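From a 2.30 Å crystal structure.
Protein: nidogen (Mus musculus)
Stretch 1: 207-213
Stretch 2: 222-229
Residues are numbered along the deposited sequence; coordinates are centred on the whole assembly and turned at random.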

# COMPACT_ATOMS: atom_id res chain seq x y z
N GLY A 207 0.36 -10.89 -19.19
CA GLY A 207 -0.54 -9.86 -19.68
C GLY A 207 -1.26 -8.99 -18.67
O GLY A 207 -2.18 -8.26 -19.05
N LEU A 208 -0.89 -9.06 -17.39
CA LEU A 208 -1.55 -8.22 -16.39
C LEU A 208 -0.96 -6.81 -16.42
O LEU A 208 0.23 -6.61 -16.18
CB LEU A 208 -1.45 -8.84 -14.98
CG LEU A 208 -2.29 -10.10 -14.70
CD1 LEU A 208 -1.74 -11.30 -15.48
CD2 LEU A 208 -2.29 -10.40 -13.20
N GLN A 209 -1.81 -5.84 -16.74
CA GLN A 209 -1.40 -4.44 -16.87
C GLN A 209 -0.80 -3.78 -15.62
O GLN A 209 0.37 -3.41 -15.61
CB GLN A 209 -2.56 -3.61 -17.41
CG GLN A 209 -3.15 -4.18 -18.70
CD GLN A 209 -2.93 -3.27 -19.90
OE1 GLN A 209 -1.83 -3.21 -20.45
NE2 GLN A 209 -3.98 -2.56 -20.30
N TYR A 210 -1.60 -3.59 -14.57
CA TYR A 210 -1.10 -2.99 -13.34
C TYR A 210 -1.94 -3.44 -12.16
O TYR A 210 -2.71 -2.67 -11.59
CB TYR A 210 -1.07 -1.46 -13.40
CG TYR A 210 -0.01 -0.89 -12.48
CD1 TYR A 210 1.25 -0.52 -12.97
CD2 TYR A 210 -0.22 -0.80 -11.10
CE1 TYR A 210 2.26 -0.09 -12.11
CE2 TYR A 210 0.78 -0.37 -10.24
CZ TYR A 210 2.02 -0.03 -10.75
OH TYR A 210 3.02 0.35 -9.90
N PRO A 211 -1.78 -4.71 -11.77
CA PRO A 211 -2.51 -5.33 -10.66
C PRO A 211 -2.13 -4.71 -9.33
O PRO A 211 -0.96 -4.42 -9.09
CB PRO A 211 -2.02 -6.78 -10.68
CG PRO A 211 -1.39 -6.96 -12.00
CD PRO A 211 -0.79 -5.64 -12.32
N PHE A 212 -3.12 -4.52 -8.47
CA PHE A 212 -2.88 -3.99 -7.14
C PHE A 212 -3.19 -5.03 -6.05
O PHE A 212 -2.40 -5.22 -5.13
CB PHE A 212 -3.69 -2.73 -6.85
CG PHE A 212 -3.52 -2.23 -5.45
CD1 PHE A 212 -2.40 -1.48 -5.11
CD2 PHE A 212 -4.41 -2.61 -4.44
CE1 PHE A 212 -2.17 -1.10 -3.79
CE2 PHE A 212 -4.18 -2.24 -3.13
CZ PHE A 212 -3.06 -1.48 -2.80
N ALA A 213 -4.37 -5.63 -6.12
CA ALA A 213 -4.77 -6.62 -5.14
C ALA A 213 -5.42 -7.81 -5.82
O ALA A 213 -5.87 -7.72 -6.97
CB ALA A 213 -5.73 -6.02 -4.13
N TYR A 222 -9.44 -13.00 -8.91
CA TYR A 222 -10.07 -11.70 -9.14
C TYR A 222 -9.09 -10.64 -8.66
O TYR A 222 -8.73 -10.62 -7.48
CB TYR A 222 -11.38 -11.58 -8.36
CG TYR A 222 -12.43 -12.59 -8.76
CD1 TYR A 222 -12.51 -13.83 -8.14
CD2 TYR A 222 -13.34 -12.30 -9.78
CE1 TYR A 222 -13.46 -14.77 -8.52
CE2 TYR A 222 -14.30 -13.24 -10.17
CZ TYR A 222 -14.35 -14.47 -9.54
OH TYR A 222 -15.28 -15.40 -9.92
N TYR A 223 -8.63 -9.80 -9.58
CA TYR A 223 -7.70 -8.75 -9.21
C TYR A 223 -8.14 -7.35 -9.63
O TYR A 223 -8.92 -7.18 -10.57
CB TYR A 223 -6.29 -9.06 -9.74
CG TYR A 223 -6.08 -8.92 -11.23
CD1 TYR A 223 -5.65 -7.72 -11.79
CD2 TYR A 223 -6.24 -10.02 -12.08
CE1 TYR A 223 -5.39 -7.61 -13.16
CE2 TYR A 223 -5.98 -9.93 -13.45
CZ TYR A 223 -5.55 -8.72 -13.98
OH TYR A 223 -5.26 -8.62 -15.32
N THR A 224 -7.64 -6.35 -8.90
CA THR A 224 -7.95 -4.95 -9.20
C THR A 224 -6.78 -4.41 -10.00
O THR A 224 -5.62 -4.68 -9.69
CB THR A 224 -8.14 -4.13 -7.92
OG1 THR A 224 -6.95 -4.19 -7.12
CG2 THR A 224 -9.34 -4.65 -7.13
N ASP A 225 -7.09 -3.62 -11.03
CA ASP A 225 -6.06 -3.07 -11.90
C ASP A 225 -6.14 -1.55 -11.97
O ASP A 225 -7.20 -0.97 -12.19
CB ASP A 225 -6.20 -3.69 -13.30
CG ASP A 225 -5.02 -3.38 -14.21
OD1 ASP A 225 -4.93 -2.25 -14.71
OD2 ASP A 225 -4.19 -4.28 -14.45
N TRP A 226 -4.98 -0.92 -11.77
CA TRP A 226 -4.85 0.54 -11.79
C TRP A 226 -4.83 1.16 -13.20
O TRP A 226 -5.17 2.33 -13.39
CB TRP A 226 -3.56 0.94 -11.06
CG TRP A 226 -3.66 0.92 -9.56
CD1 TRP A 226 -4.72 0.51 -8.80
CD2 TRP A 226 -2.65 1.36 -8.65
NE1 TRP A 226 -4.44 0.68 -7.47
CE2 TRP A 226 -3.18 1.20 -7.35
CE3 TRP A 226 -1.36 1.87 -8.80
CZ2 TRP A 226 -2.45 1.54 -6.21
CZ3 TRP A 226 -0.64 2.21 -7.66
CH2 TRP A 226 -1.19 2.04 -6.38
N LYS A 227 -4.35 0.39 -14.17
CA LYS A 227 -4.27 0.84 -15.55
C LYS A 227 -5.65 0.83 -16.21
O LYS A 227 -6.09 1.83 -16.78
CB LYS A 227 -3.29 -0.05 -16.32
CG LYS A 227 -3.33 0.07 -17.84
CD LYS A 227 -2.68 1.34 -18.36
CE LYS A 227 -2.69 1.35 -19.88
NZ LYS A 227 -2.21 2.65 -20.45
N THR A 228 -6.36 -0.29 -16.08
CA THR A 228 -7.67 -0.47 -16.69
C THR A 228 -8.86 -0.01 -15.84
O THR A 228 -9.98 0.06 -16.33
CB THR A 228 -7.91 -1.94 -17.06
OG1 THR A 228 -8.01 -2.73 -15.87
CG2 THR A 228 -6.78 -2.48 -17.93
N ASN A 229 -8.60 0.29 -14.57
CA ASN A 229 -9.66 0.71 -13.65
C ASN A 229 -10.80 -0.30 -13.63
O ASN A 229 -11.96 0.05 -13.79
CB ASN A 229 -10.19 2.10 -14.01
CG ASN A 229 -9.30 3.21 -13.51
OD1 ASN A 229 -9.00 3.29 -12.32
ND2 ASN A 229 -8.87 4.08 -14.41
O HOH W 1 -4.39 -6.28 -16.38

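A carboxylate placed where a strand ends can organise both its own chain and its neighbour, and Asp225 of nidogen is a compact example. Its OD2 accepts a hydrogen bond from Tyr210 N at 2.7 Å, nearly straight at 170°. Its OD1 turns back to its own stretch, accepting Thr228 N at 2.8 Å and, more weakly because the angle is bent to 123°, Lys227 N at the same OD1-to-N distance of 2.8 Å. One side chain thus holds the turn that follows it and anchors the approaching segment. A water extends the arrangement: it donates to Asp225 OD2 (2.8 Å from the water oxygen), accepts from Gln209 N (2.6 Å) and lies 2.7 Å from Tyr223 OH.

Backbone pairing continues from this anchor. Trp226 N donates to Tyr210 O (2.9 Å), and Phe212 N to Thr224 O (2.8 Å), on either side of the antiparallel, non-hydrogen-bonded pair Pro211–Asp225. That position suits proline, which has no amide hydrogen to offer; its CA instead approaches Thr224 O at 3.3 Å in a CA-H...O contact. Farther along, Thr224 N donates to Ala213 O (3.0 Å), whereas Ala213 N reaches the side chain, Thr224 OG1 (3.1 Å, 137°), rather than a main-chain carbonyl.

Around this polar framework the packing is largely aromatic. Trp226 meets two rings: Tyr210 CE2 lies 3.4 Å from Trp226 CE3, and Phe212 CD1 3.2 Å from Trp226 CZ2. Both pairs are near parallel but slid apart, so the rings barely overlap, and Phe212 CB sits over the face of the indole five-membered ring. Tyr223 receives Leu208 CD2 over one face, 3.9 Å from the ring centroid, while Pro211 CB packs 3.9 Å from Tyr223 CD1.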